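Local coordinates for protein eukaryotic translation initiation factor 4 gamma 2 (Homo sapiens, PDB 4IUL) that is a eukaryotic translation initiation factor of the eIF4G family, also called DAP5 or p97, whose MIF4G domain interacts with the RNA helicase eIF4A, at residues I156-I159 against G160-K164; Y77-L80 against C81-L84; I113-L116 against Q117-F120. One frame throughout, in Å; residues are numbered along the deposited sequence.

Interaction 1: residues I156-I159 against G160-K164; sequences IKFI and GELGK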
loop_
_atom_site.group_PDB
_atom_site.type_symbol
_atom_site.label_atom_id
_atom_site.label_comp_id
_atom_site.label_asym_id
_atom_site.label_seq_id
_atom_site.Cartn_x
_atom_site.Cartn_y
_atom_site.Cartn_z
ATOM N N ILE A 156 -2.175 3.588 -2.295
ATOM C CA ILE A 156 -1.668 4.114 -1.034
ATOM C C ILE A 156 -2.206 3.359 0.186
ATOM O O ILE A 156 -1.462 3.109 1.134
ATOM C CB ILE A 156 -1.980 5.617 -0.903
ATOM C CG1 ILE A 156 -1.179 6.386 -1.963
ATOM C CG2 ILE A 156 -1.626 6.110 0.494
ATOM C CD1 ILE A 156 -1.481 7.856 -2.021
ATOM N N LYS A 157 -3.483 2.986 0.154
ATOM C CA LYS A 157 -4.104 2.252 1.256
ATOM C C LYS A 157 -3.475 0.867 1.436
ATOM O O LYS A 157 -3.319 0.386 2.563
ATOM C CB LYS A 157 -5.607 2.110 1.005
ATOM C CG LYS A 157 -6.378 1.325 2.062
ATOM C CD LYS A 157 -7.853 1.201 1.661
ATOM C CE LYS A 157 -8.657 0.345 2.639
ATOM N NZ LYS A 157 -8.605 0.906 4.024
ATOM N N PHE A 158 -3.118 0.222 0.329
ATOM C CA PHE A 158 -2.496 -1.099 0.399
ATOM C C PHE A 158 -1.079 -0.964 0.973
ATOM O O PHE A 158 -0.631 -1.803 1.760
ATOM C CB PHE A 158 -2.474 -1.750 -0.994
ATOM C CG PHE A 158 -1.903 -3.145 -1.011
ATOM C CD1 PHE A 158 -2.296 -4.087 -0.065
ATOM C CD2 PHE A 158 -0.965 -3.516 -1.972
ATOM C CE1 PHE A 158 -1.758 -5.384 -0.072
ATOM C CE2 PHE A 158 -0.427 -4.803 -1.987
ATOM C CZ PHE A 158 -0.823 -5.737 -1.034
ATOM N N ILE A 159 -0.387 0.104 0.586
ATOM C CA ILE A 159 0.957 0.363 1.086
ATOM C C ILE A 159 0.881 0.569 2.603
ATOM O O ILE A 159 1.676 0.011 3.362
ATOM C CB ILE A 159 1.570 1.602 0.392
ATOM C CG1 ILE A 159 1.903 1.249 -1.068
ATOM C CG2 ILE A 159 2.826 2.062 1.129
ATOM C CD1 ILE A 159 2.249 2.457 -1.949
ATOM N N GLY A 160 -0.093 1.359 3.045
ATOM C CA GLY A 160 -0.251 1.582 4.469
ATOM C C GLY A 160 -0.400 0.263 5.217
ATOM O O GLY A 160 0.275 0.037 6.229
ATOM N N GLU A 161 -1.263 -0.621 4.717
ATOM C CA GLU A 161 -1.492 -1.912 5.366
ATOM C C GLU A 161 -0.260 -2.813 5.430
ATOM O O GLU A 161 -0.113 -3.604 6.363
ATOM C CB GLU A 161 -2.643 -2.659 4.682
ATOM C CG GLU A 161 -4.023 -2.077 4.977
ATOM C CD GLU A 161 -4.379 -2.109 6.459
ATOM O OE1 GLU A 161 -4.522 -1.025 7.063
ATOM O OE2 GLU A 161 -4.513 -3.216 7.026
ATOM N N LEU A 162 0.618 -2.705 4.438
ATOM C CA LEU A 162 1.831 -3.506 4.414
ATOM C C LEU A 162 2.837 -2.931 5.414
ATOM O O LEU A 162 3.506 -3.676 6.133
ATOM C CB LEU A 162 2.433 -3.517 3.006
ATOM C CG LEU A 162 1.660 -4.270 1.908
ATOM C CD1 LEU A 162 2.286 -3.983 0.556
ATOM C CD2 LEU A 162 1.668 -5.770 2.192
ATOM N N GLY A 163 2.941 -1.606 5.451
ATOM C CA GLY A 163 3.858 -0.964 6.380
ATOM C C GLY A 163 3.557 -1.367 7.819
ATOM O O GLY A 163 4.456 -1.579 8.630
ATOM N N LYS A 164 2.273 -1.485 8.128
ATOM C CA LYS A 164 1.827 -1.873 9.456
ATOM C C LYS A 164 2.408 -3.227 9.891
ATOM O O LYS A 164 2.585 -3.474 11.078
ATOM C CB LYS A 164 0.295 -1.910 9.464
ATOM C CG LYS A 164 -0.369 -2.307 10.767
ATOM C CD LYS A 164 -1.874 -2.047 10.662
ATOM C CE LYS A 164 -2.675 -2.847 11.679
ATOM N NZ LYS A 164 -2.691 -4.309 11.341
#

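Interaction 2: residues Y77-L80 against C81-L84; sequences YAQL and CLRL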
loop_
_atom_site.group_PDB
_atom_site.type_symbol
_atom_site.label_atom_id
_atom_site.label_comp_id
_atom_site.label_asym_id
_atom_site.label_seq_id
_atom_site.Cartn_x
_atom_site.Cartn_y
_atom_site.Cartn_z
ATOM N N TYR A 77 -5.249 -8.903 1.889
ATOM C CA TYR A 77 -4.110 -9.224 1.034
ATOM C C TYR A 77 -2.787 -8.982 1.756
ATOM O O TYR A 77 -1.813 -9.705 1.535
ATOM C CB TYR A 77 -4.174 -8.418 -0.270
ATOM C CG TYR A 77 -5.452 -8.660 -1.049
ATOM C CD1 TYR A 77 -5.867 -9.957 -1.358
ATOM C CD2 TYR A 77 -6.273 -7.598 -1.428
ATOM C CE1 TYR A 77 -7.079 -10.188 -2.016
ATOM C CE2 TYR A 77 -7.482 -7.817 -2.083
ATOM C CZ TYR A 77 -7.881 -9.112 -2.370
ATOM O OH TYR A 77 -9.094 -9.331 -2.979
ATOM N N ALA A 78 -2.760 -7.979 2.629
ATOM C CA ALA A 78 -1.550 -7.671 3.387
ATOM C C ALA A 78 -1.200 -8.843 4.303
ATOM O O ALA A 78 -0.027 -9.160 4.499
ATOM C CB ALA A 78 -1.745 -6.396 4.211
ATOM N N GLN A 79 -2.226 -9.485 4.854
ATOM C CA GLN A 79 -2.026 -10.622 5.743
ATOM C C GLN A 79 -1.515 -11.814 4.932
ATOM O O GLN A 79 -0.710 -12.613 5.412
ATOM C CB GLN A 79 -3.340 -10.982 6.439
ATOM C CG GLN A 79 -3.171 -11.820 7.702
ATOM C CD GLN A 79 -2.379 -11.105 8.792
ATOM O OE1 GLN A 79 -2.668 -9.961 9.145
ATOM N NE2 GLN A 79 -1.379 -11.786 9.335
ATOM N N LEU A 80 -1.983 -11.924 3.695
ATOM C CA LEU A 80 -1.546 -13.012 2.824
ATOM C C LEU A 80 -0.047 -12.851 2.524
ATOM O O LEU A 80 0.709 -13.828 2.504
ATOM C CB LEU A 80 -2.357 -12.995 1.531
ATOM C CG LEU A 80 -2.143 -14.141 0.546
ATOM C CD1 LEU A 80 -2.513 -15.476 1.190
ATOM C CD2 LEU A 80 -3.006 -13.884 -0.687
ATOM N N CYS A 81 0.384 -11.611 2.309
ATOM C CA CYS A 81 1.793 -11.345 2.037
ATOM C C CYS A 81 2.659 -11.680 3.259
ATOM O O CYS A 81 3.778 -12.189 3.116
ATOM C CB CYS A 81 1.981 -9.882 1.616
ATOM S SG CYS A 81 1.319 -9.505 -0.059
ATOM N N LEU A 82 2.138 -11.415 4.456
ATOM C CA LEU A 82 2.874 -11.708 5.688
ATOM C C LEU A 82 3.178 -13.199 5.822
ATOM O O LEU A 82 4.307 -13.582 6.117
ATOM C CB LEU A 82 2.084 -11.244 6.911
ATOM C CG LEU A 82 2.648 -11.655 8.285
ATOM C CD1 LEU A 82 4.083 -11.129 8.459
ATOM C CD2 LEU A 82 1.737 -11.100 9.392
ATOM N N ARG A 83 2.164 -14.035 5.610
ATOM C CA ARG A 83 2.320 -15.486 5.704
ATOM C C ARG A 83 3.377 -15.995 4.724
ATOM O O ARG A 83 4.240 -16.800 5.086
ATOM C CB ARG A 83 0.981 -16.176 5.416
ATOM C CG ARG A 83 -0.187 -15.633 6.232
ATOM C CD ARG A 83 -0.160 -16.085 7.696
ATOM N NE ARG A 83 -0.613 -17.468 7.838
ATOM C CZ ARG A 83 0.164 -18.535 7.675
ATOM N NH1 ARG A 83 1.450 -18.385 7.373
ATOM N NH2 ARG A 83 -0.352 -19.754 7.785
ATOM N N LEU A 84 3.306 -15.524 3.481
ATOM C CA LEU A 84 4.264 -15.936 2.457
ATOM C C LEU A 84 5.679 -15.466 2.795
ATOM O O LEU A 84 6.653 -16.193 2.584
ATOM C CB LEU A 84 3.846 -15.389 1.083
ATOM C CG LEU A 84 2.557 -15.999 0.517
ATOM C CD1 LEU A 84 2.142 -15.288 -0.764
ATOM C CD2 LEU A 84 2.788 -17.473 0.251
#

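Interaction 3: residues I113-L116 against Q117-F120; sequences ISKL and QDEF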
loop_
_atom_site.group_PDB
_atom_site.type_symbol
_atom_site.label_atom_id
_atom_site.label_comp_id
_atom_site.label_asym_id
_atom_site.label_seq_id
_atom_site.Cartn_x
_atom_site.Cartn_y
_atom_site.Cartn_z
ATOM N N ILE A 113 8.901 -5.553 -1.925
ATOM C CA ILE A 113 9.263 -4.146 -1.776
ATOM C C ILE A 113 9.476 -3.533 -3.155
ATOM O O ILE A 113 8.972 -2.451 -3.454
ATOM C CB ILE A 113 10.558 -3.993 -0.931
ATOM C CG1 ILE A 113 10.232 -4.220 0.548
ATOM C CG2 ILE A 113 11.188 -2.613 -1.162
ATOM C CD1 ILE A 113 11.443 -4.427 1.427
ATOM N N SER A 114 10.224 -4.250 -3.990
ATOM C CA SER A 114 10.527 -3.808 -5.343
ATOM C C SER A 114 9.271 -3.575 -6.182
ATOM O O SER A 114 9.170 -2.570 -6.877
ATOM C CB SER A 114 11.422 -4.838 -6.030
ATOM O OG SER A 114 11.539 -4.562 -7.409
ATOM N N LYS A 115 8.323 -4.510 -6.120
ATOM C CA LYS A 115 7.084 -4.401 -6.883
ATOM C C LYS A 115 6.227 -3.194 -6.493
ATOM O O LYS A 115 5.710 -2.495 -7.361
ATOM C CB LYS A 115 6.244 -5.675 -6.740
ATOM C CG LYS A 115 4.866 -5.593 -7.407
ATOM C CD LYS A 115 4.872 -6.088 -8.861
ATOM C CE LYS A 115 5.641 -5.190 -9.809
ATOM N NZ LYS A 115 5.571 -5.686 -11.220
ATOM N N LEU A 116 6.054 -2.947 -5.199
ATOM C CA LEU A 116 5.247 -1.801 -4.804
ATOM C C LEU A 116 5.875 -0.478 -5.210
ATOM O O LEU A 116 5.170 0.476 -5.514
ATOM C CB LEU A 116 4.945 -1.842 -3.313
ATOM C CG LEU A 116 3.635 -2.627 -3.229
ATOM C CD1 LEU A 116 3.754 -3.742 -2.233
ATOM C CD2 LEU A 116 2.500 -1.684 -2.912
ATOM N N GLN A 117 7.200 -0.426 -5.239
ATOM C CA GLN A 117 7.874 0.784 -5.673
ATOM C C GLN A 117 7.460 1.012 -7.136
ATOM O O GLN A 117 7.243 2.152 -7.563
ATOM C CB GLN A 117 9.392 0.608 -5.570
ATOM C CG GLN A 117 10.201 1.846 -5.961
ATOM C CD GLN A 117 9.737 3.098 -5.236
ATOM O OE1 GLN A 117 9.717 3.150 -4.004
ATOM N NE2 GLN A 117 9.360 4.120 -6.002
ATOM N N ASP A 118 7.335 -0.083 -7.888
ATOM C CA ASP A 118 6.944 -0.016 -9.298
ATOM C C ASP A 118 5.503 0.459 -9.493
ATOM O O ASP A 118 5.242 1.351 -10.304
ATOM C CB ASP A 118 7.090 -1.379 -9.984
ATOM C CG ASP A 118 8.517 -1.894 -9.987
ATOM O OD1 ASP A 118 9.456 -1.084 -10.152
ATOM O OD2 ASP A 118 8.693 -3.125 -9.844
ATOM N N GLU A 119 4.558 -0.150 -8.780
ATOM C CA GLU A 119 3.170 0.273 -8.928
ATOM C C GLU A 119 3.031 1.748 -8.563
ATOM O O GLU A 119 2.328 2.490 -9.243
ATOM C CB GLU A 119 2.228 -0.570 -8.057
ATOM C CG GLU A 119 1.813 -1.899 -8.671
ATOM C CD GLU A 119 0.934 -1.744 -9.910
ATOM O OE1 GLU A 119 1.364 -1.074 -10.870
ATOM O OE2 GLU A 119 -0.187 -2.300 -9.931
ATOM N N PHE A 120 3.718 2.180 -7.509
ATOM C CA PHE A 120 3.618 3.575 -7.099
ATOM C C PHE A 120 4.060 4.554 -8.184
ATOM O O PHE A 120 3.444 5.608 -8.351
ATOM C CB PHE A 120 4.415 3.850 -5.819
ATOM C CG PHE A 120 4.091 5.183 -5.190
ATOM C CD1 PHE A 120 2.853 5.396 -4.585
ATOM C CD2 PHE A 120 5.006 6.226 -5.222
ATOM C CE1 PHE A 120 2.533 6.626 -4.021
ATOM C CE2 PHE A 120 4.695 7.463 -4.661
ATOM C CZ PHE A 120 3.455 7.666 -4.058
#

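Interaction 1: residues I156-I159 against G160-K164
F158 and L162, one turn apart on helix 141-163, meet through a methyl group laid over an aromatic face. CD1 of L162 lies 4.0 Å from the centroid of the F158 ring, 19° off the ring normal, which makes this a CH-pi contact. The methyl is displaced toward the rim, and its closest ring atom is F158 CE2, 3.8 Å from L162 CD1. Two torsions bring the partners together: F158 holds CG anti to its own nitrogen (chi1 -177°), which swings the ring along the helix toward its C-terminal end, while L162 keeps CG beside its nitrogen (chi1 -69°), turned back toward F158. The branch point of L162 also rests on the backbone, with CG 3.4 Å from F158 O. That same carbonyl accepts the bond from L162 N at 3.1 Å, one of four i to i+4 bonds running from I156-I159 to G160-G163. In the last of them I159 O accepts G163 N at 2.9 Å and, weakly, L162 N as well. On the partly exposed flank, E161 CG lies back along the helix, 3.5 Å from K157 O. Helix 107-127 receives F158, I159 and L162 on L116, helix 74-87 meets F158 and E161 at S74, and helices 170-181 and 193-210 pack against I156.

Interaction 2: residues Y77-L80 against C81-L84
Y77, A78, Q79 and L80 each accept an alpha-helical i to i+4 bond from C81, L82, R83 and L84 in turn, the first of them, C81 N to Y77 O, at 3.0 Å. Upon this regular frame Q79 and L82 extend alongside one another in a common direction. The amide end of Q79 does the touching: its NE2 makes a tight approach, 3.2 Å, to the methyl CD2 of L82, a close contact rather than a recognised polar or aromatic interaction. Q79 CG lies trans to the main-chain nitrogen (chi1 -161°), and the chain then bends at chi2, which carries the amide beside the leucine. R83 meets the other part of Q79, its backbone, where the arginine CG is 3.2 Å from Q79 O. With bends at chi2 and chi3, the arginine leads its guanidinium away from this turn, and NH1 forms a salt bridge with D87, one turn further on. L84 lies against the carbonyl one turn back, its CG 3.5 Å from L80 O. The buried face packs on neighbouring parts of the fold: L80 on C42 and L45 of helix 38-48, C81 and L84 on I63 of helix 53-69, and A78 on the loop residue L165. Helix 74-87 thus packs against helices that precede it in sequence and, through Y77 and A78, against helix 141-163 that comes later, as in the stacked helical array of HEAT repeats to which this MIF4G domain belongs.

Interaction 3: residues I113-L116 against Q117-F120
I113 opens a turn of helix 107-127 in the HEAT-repeat array of the MIF4G domain, its carbonyl O accepting Q117 N at 3.2 Å. S114 follows, and its O takes the bond from D118 N at 3.3 Å. The carboxylate of D118 turns back to the same carbonyl, because CG stands beside the backbone nitrogen (chi1 -62°); D118 OD2 comes 3.1 Å from S114 O, two acceptors and not a hydrogen bond. K115 comes next and crosses D118 at about a right angle. Bends at chi2 and chi3 (91° and -68°) fold the lysine so that CE, rather than the ammonium, makes the nearest approach, 3.7 Å from D118 OD2. The opposite charges are near each other but beyond a salt bridge, with K115 NZ 4.3 Å from D118 OD2; both residues also touch a crystal neighbour. K115 O accepts E119 N at 3.0 Å, and the lysine side chain packs on I60 and L61 of helix 53-69. L116, the last of the segment, is buried. Q117, next in sequence, directs NE2 to E121 OE2, a hydrogen bond further along the same helix. F120 contributes its backbone as well as its CB to L116: F120 N donates to L116 O at 3.0 Å, and F120 CB lies 3.5 Å from L116 O.

From the N terminus the three contacts come in the order interaction 2, interaction 3, interaction 1, strictly in series: none nests in or crosses another, and each closes just one helical turn. They sit on helices 74-87, 107-127 and 141-163. Interactions 2 and 3 do not touch, their nearest atoms being about 7 Å apart, yet interaction 1 meets both. Toward interaction 2, the F158 ring reaches Y77 and A78, with F158 CE1 3.9 Å from Y77 CB. Toward interaction 3, I159 CD1 lies 4.0 Å from F120 CD1. Helix 141-163 thus bridges the two earlier helices, packing against both helix 74-87 and helix 107-127 near the middle of the chain.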